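Local coordinates for protein C-1-tetrahydrofolate synthase, cytoplasmic, putative (Trypanosoma brucei, PDB 4CJX) that probably interconverts one-carbon tetrahydrofolates as an NADP-dependent methylenetetrahydrofolate dehydrogenase and methenyltetrahydrofolate cyclohydrolase, working as a homodimer, at residues T212-H215 / S216-L220; G179-I182 / C183-V187; K136-P139 / E140-A143. All blocks are in the same frame, centred on the assembly; numbering follows the deposited sequence.

Interaction 1. Residues T212-H215 / S216-L220; sequences TVVH and SATPL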
# COMPACT_ATOMS: atom_id res chain seq x y z
N THR B 212 3.25 8.48 9.77
CA THR B 212 4.59 8.66 9.26
C THR B 212 5.25 7.29 9.32
O THR B 212 5.14 6.62 10.33
CB THR B 212 5.40 9.61 10.16
OG1 THR B 212 4.75 10.87 10.21
CG2 THR B 212 6.76 9.76 9.63
N VAL B 213 5.94 6.92 8.26
CA VAL B 213 6.69 5.69 8.20
C VAL B 213 8.18 5.98 8.19
O VAL B 213 8.66 6.85 7.45
CB VAL B 213 6.39 4.91 6.91
CG1 VAL B 213 7.30 3.70 6.80
CG2 VAL B 213 4.92 4.50 6.89
N VAL B 214 8.89 5.21 8.99
CA VAL B 214 10.30 5.35 9.24
C VAL B 214 10.93 3.93 9.19
O VAL B 214 10.19 2.92 9.19
CB VAL B 214 10.42 6.06 10.61
CG1 VAL B 214 11.39 5.41 11.55
CG2 VAL B 214 10.63 7.56 10.45
N HIS B 215 12.25 3.86 9.10
CA HIS B 215 12.99 2.58 9.04
C HIS B 215 14.02 2.45 10.14
O HIS B 215 14.45 3.46 10.69
CB HIS B 215 13.69 2.46 7.70
CG HIS B 215 12.75 2.43 6.55
ND1 HIS B 215 12.33 1.26 5.96
CD2 HIS B 215 12.09 3.43 5.90
CE1 HIS B 215 11.49 1.53 4.98
NE2 HIS B 215 11.31 2.83 4.94
N SER B 216 14.48 1.22 10.44
CA SER B 216 15.48 1.05 11.52
C SER B 216 16.74 1.88 11.29
O SER B 216 17.32 2.43 12.26
CB SER B 216 15.84 -0.42 11.77
OG SER B 216 16.12 -1.08 10.55
N ALA B 217 17.14 2.00 10.02
CA ALA B 217 18.34 2.72 9.67
C ALA B 217 18.07 4.15 9.21
O ALA B 217 18.97 4.81 8.74
CB ALA B 217 19.13 1.95 8.62
N THR B 218 16.84 4.63 9.36
CA THR B 218 16.53 6.04 9.16
C THR B 218 17.39 6.90 10.12
O THR B 218 17.59 6.50 11.25
CB THR B 218 15.04 6.28 9.44
OG1 THR B 218 14.25 5.56 8.49
CG2 THR B 218 14.66 7.77 9.42
N PRO B 219 17.89 8.07 9.68
CA PRO B 219 18.68 8.86 10.63
C PRO B 219 17.99 9.04 12.00
O PRO B 219 16.81 9.35 12.10
CB PRO B 219 18.88 10.18 9.91
CG PRO B 219 18.90 9.78 8.48
CD PRO B 219 17.79 8.76 8.38
N LEU B 220 18.76 8.77 13.04
CA LEU B 220 18.25 8.71 14.39
C LEU B 220 17.63 10.01 14.86
O LEU B 220 16.68 9.98 15.62
CB LEU B 220 19.38 8.36 15.35
CG LEU B 220 18.82 7.70 16.59
CD1 LEU B 220 18.57 6.23 16.29
CD2 LEU B 220 19.78 7.92 17.75

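Interaction 2. Residues G179-I182 / C183-V187; sequences GVEI and CGKRV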
# COMPACT_ATOMS: atom_id res chain seq x y z
N GLY B 179 -8.35 0.90 23.65
CA GLY B 179 -9.43 1.88 23.48
C GLY B 179 -8.96 3.30 23.16
O GLY B 179 -9.76 4.21 23.21
N VAL B 180 -7.70 3.50 22.81
CA VAL B 180 -7.24 4.84 22.42
C VAL B 180 -7.88 5.35 21.12
O VAL B 180 -8.18 4.58 20.20
CB VAL B 180 -5.71 4.94 22.27
CG1 VAL B 180 -5.02 4.55 23.59
CG2 VAL B 180 -5.21 4.11 21.10
N GLU B 181 -8.09 6.66 21.06
CA GLU B 181 -8.57 7.29 19.84
C GLU B 181 -7.46 7.25 18.80
O GLU B 181 -6.29 7.38 19.14
CB GLU B 181 -9.00 8.74 20.15
CG GLU B 181 -9.60 9.50 18.97
CD GLU B 181 -10.97 8.99 18.55
OE1 GLU B 181 -11.73 8.48 19.40
OE2 GLU B 181 -11.32 9.12 17.34
N ILE B 182 -7.82 7.03 17.54
CA ILE B 182 -6.86 7.02 16.43
C ILE B 182 -7.07 8.20 15.45
O ILE B 182 -6.09 8.76 14.95
CB ILE B 182 -6.92 5.67 15.68
CG1 ILE B 182 -6.41 4.56 16.60
CG2 ILE B 182 -6.09 5.71 14.41
CD1 ILE B 182 -6.56 3.17 16.02
N CYS B 183 -8.32 8.54 15.18
CA CYS B 183 -8.68 9.61 14.26
C CYS B 183 -8.10 10.97 14.66
O CYS B 183 -8.30 11.44 15.77
CB CYS B 183 -10.21 9.72 14.19
SG CYS B 183 -10.82 11.03 13.10
N GLY B 184 -7.36 11.60 13.76
CA GLY B 184 -6.75 12.90 14.05
C GLY B 184 -5.42 12.81 14.77
O GLY B 184 -4.78 13.82 15.00
N LYS B 185 -4.99 11.60 15.13
CA LYS B 185 -3.77 11.41 15.92
C LYS B 185 -2.57 11.22 15.03
O LYS B 185 -2.69 10.80 13.87
CB LYS B 185 -3.91 10.20 16.83
CG LYS B 185 -5.07 10.29 17.79
CD LYS B 185 -4.99 11.56 18.64
CE LYS B 185 -5.97 11.48 19.79
NZ LYS B 185 -5.76 12.60 20.74
N ARG B 186 -1.41 11.54 15.58
CA ARG B 186 -0.17 11.32 14.86
C ARG B 186 0.37 9.92 15.19
O ARG B 186 0.55 9.56 16.37
CB ARG B 186 0.85 12.39 15.23
CG ARG B 186 0.42 13.82 14.88
CD ARG B 186 0.63 14.12 13.40
NE ARG B 186 2.06 14.22 13.08
CZ ARG B 186 2.81 15.28 13.37
NH1 ARG B 186 2.27 16.33 13.98
NH2 ARG B 186 4.09 15.30 13.06
N VAL B 187 0.63 9.15 14.13
CA VAL B 187 1.07 7.77 14.24
C VAL B 187 2.42 7.63 13.57
O VAL B 187 2.61 8.15 12.48
CB VAL B 187 0.11 6.79 13.54
CG1 VAL B 187 0.72 5.40 13.48
CG2 VAL B 187 -1.22 6.72 14.26

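Interaction 3. Residues K136-P139 / E140-A143; sequences KIKP and EKDA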
# COMPACT_ATOMS: atom_id res chain seq x y z
N LYS B 136 1.52 -19.16 -5.81
CA LYS B 136 0.83 -20.42 -6.12
C LYS B 136 -0.31 -20.67 -5.15
O LYS B 136 -1.18 -21.51 -5.42
CB LYS B 136 1.81 -21.59 -6.05
CG LYS B 136 2.94 -21.52 -7.06
CD LYS B 136 2.45 -21.71 -8.50
N ILE B 137 -0.29 -19.96 -4.02
CA ILE B 137 -1.34 -20.12 -3.01
C ILE B 137 -2.65 -19.63 -3.60
O ILE B 137 -2.71 -18.57 -4.18
CB ILE B 137 -1.08 -19.29 -1.73
CG1 ILE B 137 0.26 -19.65 -1.09
CG2 ILE B 137 -2.25 -19.47 -0.75
CD1 ILE B 137 0.61 -18.82 0.13
N LYS B 138 -3.69 -20.44 -3.46
CA LYS B 138 -5.03 -20.04 -3.89
C LYS B 138 -5.54 -18.85 -3.04
O LYS B 138 -5.45 -18.88 -1.80
CB LYS B 138 -5.95 -21.24 -3.78
CG LYS B 138 -7.37 -21.01 -4.21
CD LYS B 138 -8.10 -22.33 -4.37
CE LYS B 138 -9.54 -22.06 -4.76
NZ LYS B 138 -10.18 -23.31 -5.24
N PRO B 139 -6.07 -17.78 -3.70
CA PRO B 139 -6.36 -16.55 -3.00
C PRO B 139 -7.31 -16.71 -1.81
O PRO B 139 -7.14 -16.05 -0.78
CB PRO B 139 -6.98 -15.67 -4.08
CG PRO B 139 -6.38 -16.17 -5.34
CD PRO B 139 -6.36 -17.66 -5.14
N GLU B 140 -8.25 -17.64 -1.93
CA GLU B 140 -9.23 -17.93 -0.88
C GLU B 140 -8.62 -18.63 0.34
O GLU B 140 -9.24 -18.62 1.41
CB GLU B 140 -10.34 -18.85 -1.45
CG GLU B 140 -11.16 -18.22 -2.57
CD GLU B 140 -10.55 -18.35 -3.97
OE1 GLU B 140 -9.52 -19.06 -4.14
OE2 GLU B 140 -11.13 -17.73 -4.91
N LYS B 141 -7.44 -19.24 0.16
CA LYS B 141 -6.65 -19.87 1.26
C LYS B 141 -5.42 -19.07 1.76
O LYS B 141 -4.63 -19.56 2.57
CB LYS B 141 -6.19 -21.27 0.84
CG LYS B 141 -7.35 -22.19 0.44
CD LYS B 141 -6.93 -23.63 0.33
CE LYS B 141 -7.94 -24.44 -0.47
NZ LYS B 141 -7.79 -25.87 -0.15
N ASP B 142 -5.27 -17.84 1.28
CA ASP B 142 -4.13 -16.99 1.61
C ASP B 142 -4.36 -16.35 2.99
O ASP B 142 -4.72 -15.20 3.10
CB ASP B 142 -3.96 -15.94 0.50
CG ASP B 142 -2.93 -14.86 0.83
OD1 ASP B 142 -1.94 -15.14 1.53
OD2 ASP B 142 -3.14 -13.71 0.34
N ALA B 143 -4.17 -17.14 4.05
CA ALA B 143 -4.44 -16.71 5.41
C ALA B 143 -3.53 -15.55 5.88
O ALA B 143 -3.96 -14.73 6.68
CB ALA B 143 -4.31 -17.89 6.36

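Interaction 1. Residues T212-H215 / S216-L220
Thr218 and His215 grip each other through two hydrogen bonds that run in opposite directions. The backbone N of His215 donates to the hydroxyl OG1 of Thr218 at 2.7 Å, with a bend at the hydrogen (146°). In return the backbone N of Thr218 donates to the carbonyl O of His215 over 3.0 Å; this donor stands well above the carbonyl plane, with a C=O...N angle of only 114°. The second bond closes a type I beta turn from His215 to Thr218, with Ser216 and Ala217 at its corners, just where strand 210-214 ends and the chain heads for helix 220-228. The hydroxyl can look back at the strand end because Thr218 sets OG1 opposite its own carbonyl carbon and beside its backbone N (chi1 -64°). From there OG1 also lies 3.2 Å from CB of His215, and the two side chains cross at about a right angle. The methyl CG2 of Thr218 takes the other branch and meets CG2 of Val214 at 4.2 Å. Ile223 of helix 220-228 touches both of these residues, so the turn packs against the helix it leads into. Back along the strand, Thr212 and Val213 pair antiparallel with a strand of the second subunit, carrying the sheet across the dimer interface, while the His215 side chain touches Arg192. Ser216 and Arg192 are known NADP(+)-site residues of this protein, although the cofactor is not seen on them in this chain. This is the strand-end position of a Rossmann-like nucleotide-binding domain. By giving both an acceptor to the N-H of His215, just past the strand, and a donor to its carbonyl, Thr218 should limit how the chain turns toward helix 220-228.

Interaction 2. Residues G179-I182 / C183-V187
Lys185 and Ile182 are the ends of a type II beta turn that links helix 166-178 to strand 186-190, the entry into the Rossmann-like NADP-binding domain's parallel sheet. The backbone N of Lys185 donates to the carbonyl O of Ile182 at 3.1 Å, with an N-H...O angle of 155° and the donor raised above the carbonyl plane. Cys183 and Gly184 occupy the corners. Gly184 has the positive phi (85°) expected at the third position of such a turn, where a CB would press on the preceding carbonyl oxygen. Ahead of the turn, Val180 and Glu181 are extended, and beyond it Arg186 and Val187 start the strand.

Among the side chains, Lys185 folds back toward Glu181. It is bent at chi2 (-55°), which turns its aliphatic part over the incoming chain: CG lies 3.4 Å from the carbonyl O of Glu181, and CE reaches CB of the same residue at 4.1 Å. Glu181 also bends at chi2, and its carboxylate leans toward Cys183 rather than toward the lysine. Ile182 has its CB bond directed away from the turn, and its side chain packs on Leu175 of helix 166-178 and Ile232 of strand 232-235, while Glu181 and Cys183 are exposed. Backbone bonds from Gly184 to Asp208 and from Lys185 to Thr210 tie the turn to the segment of the same chain that leads into strand 210-214. Glu181 OE2 approaches CB of Cys183 to 3.4 Å.

Interaction 3. Residues K136-P139 / E140-A143
With CG1 of Ile137 turned beside the backbone N (chi1 -58°), its CG2 methyl stands anti to that N and lies over the backbone of Asp142, 3.9 Å from the Asp142 CA. The motif between them is a short turn of 3-10 helix through Pro139, Glu140 and Lys141. Its first bond runs from Lys141 N to Lys138 O at 2.8 Å, and a weak one follows from Asp142 N to Pro139 O. Asp142 is then the centre of an inverse gamma turn, and its carboxylate faces the chain ahead: OD1 takes the N-H of Leu146, while OD2 accepts from the N-H of Leu147 and from ND2 of Asn150. Lys141, a buried residue, stretches out in an extended chain, and its NZ is held by the carbonyl oxygens of Leu109, Asn110 and Cys115. Together with a backbone bond between Lys141 and Ile118, these bonds pin the turn between helix 99-110, strand 117-120 and helix 148-151. On the outer side the Glu140 chain, bent at chi2 (85°), brings its carboxylate across the extended Lys138. There the charged ends stay beyond salt-bridge range, with Lys138 NZ 4.4 Å from Glu140 OE1.

How the interactions relate
Interactions 1 and 2 belong to one parallel sheet of the NADP-binding domain: 183-187 enters strand 186-190, and 212-215 finishes the adjacent strand 210-214. Their centres are about 21 Å apart, yet the strands meet where Thr212 N approaches Val187 O at 2.8 Å, a probable hydrogen bond. Both also touch the second subunit. Interaction 1 includes the NADP(+)-site residue Ser216, and in interaction 2 the Cys183 side chain is about 9 Å from bound NADP. Interaction 3 lies in the catalytic domain, its nearest atoms about 20 Å from interaction 2; its Ile137 side chain is about 8 Å from the bound inhibitor.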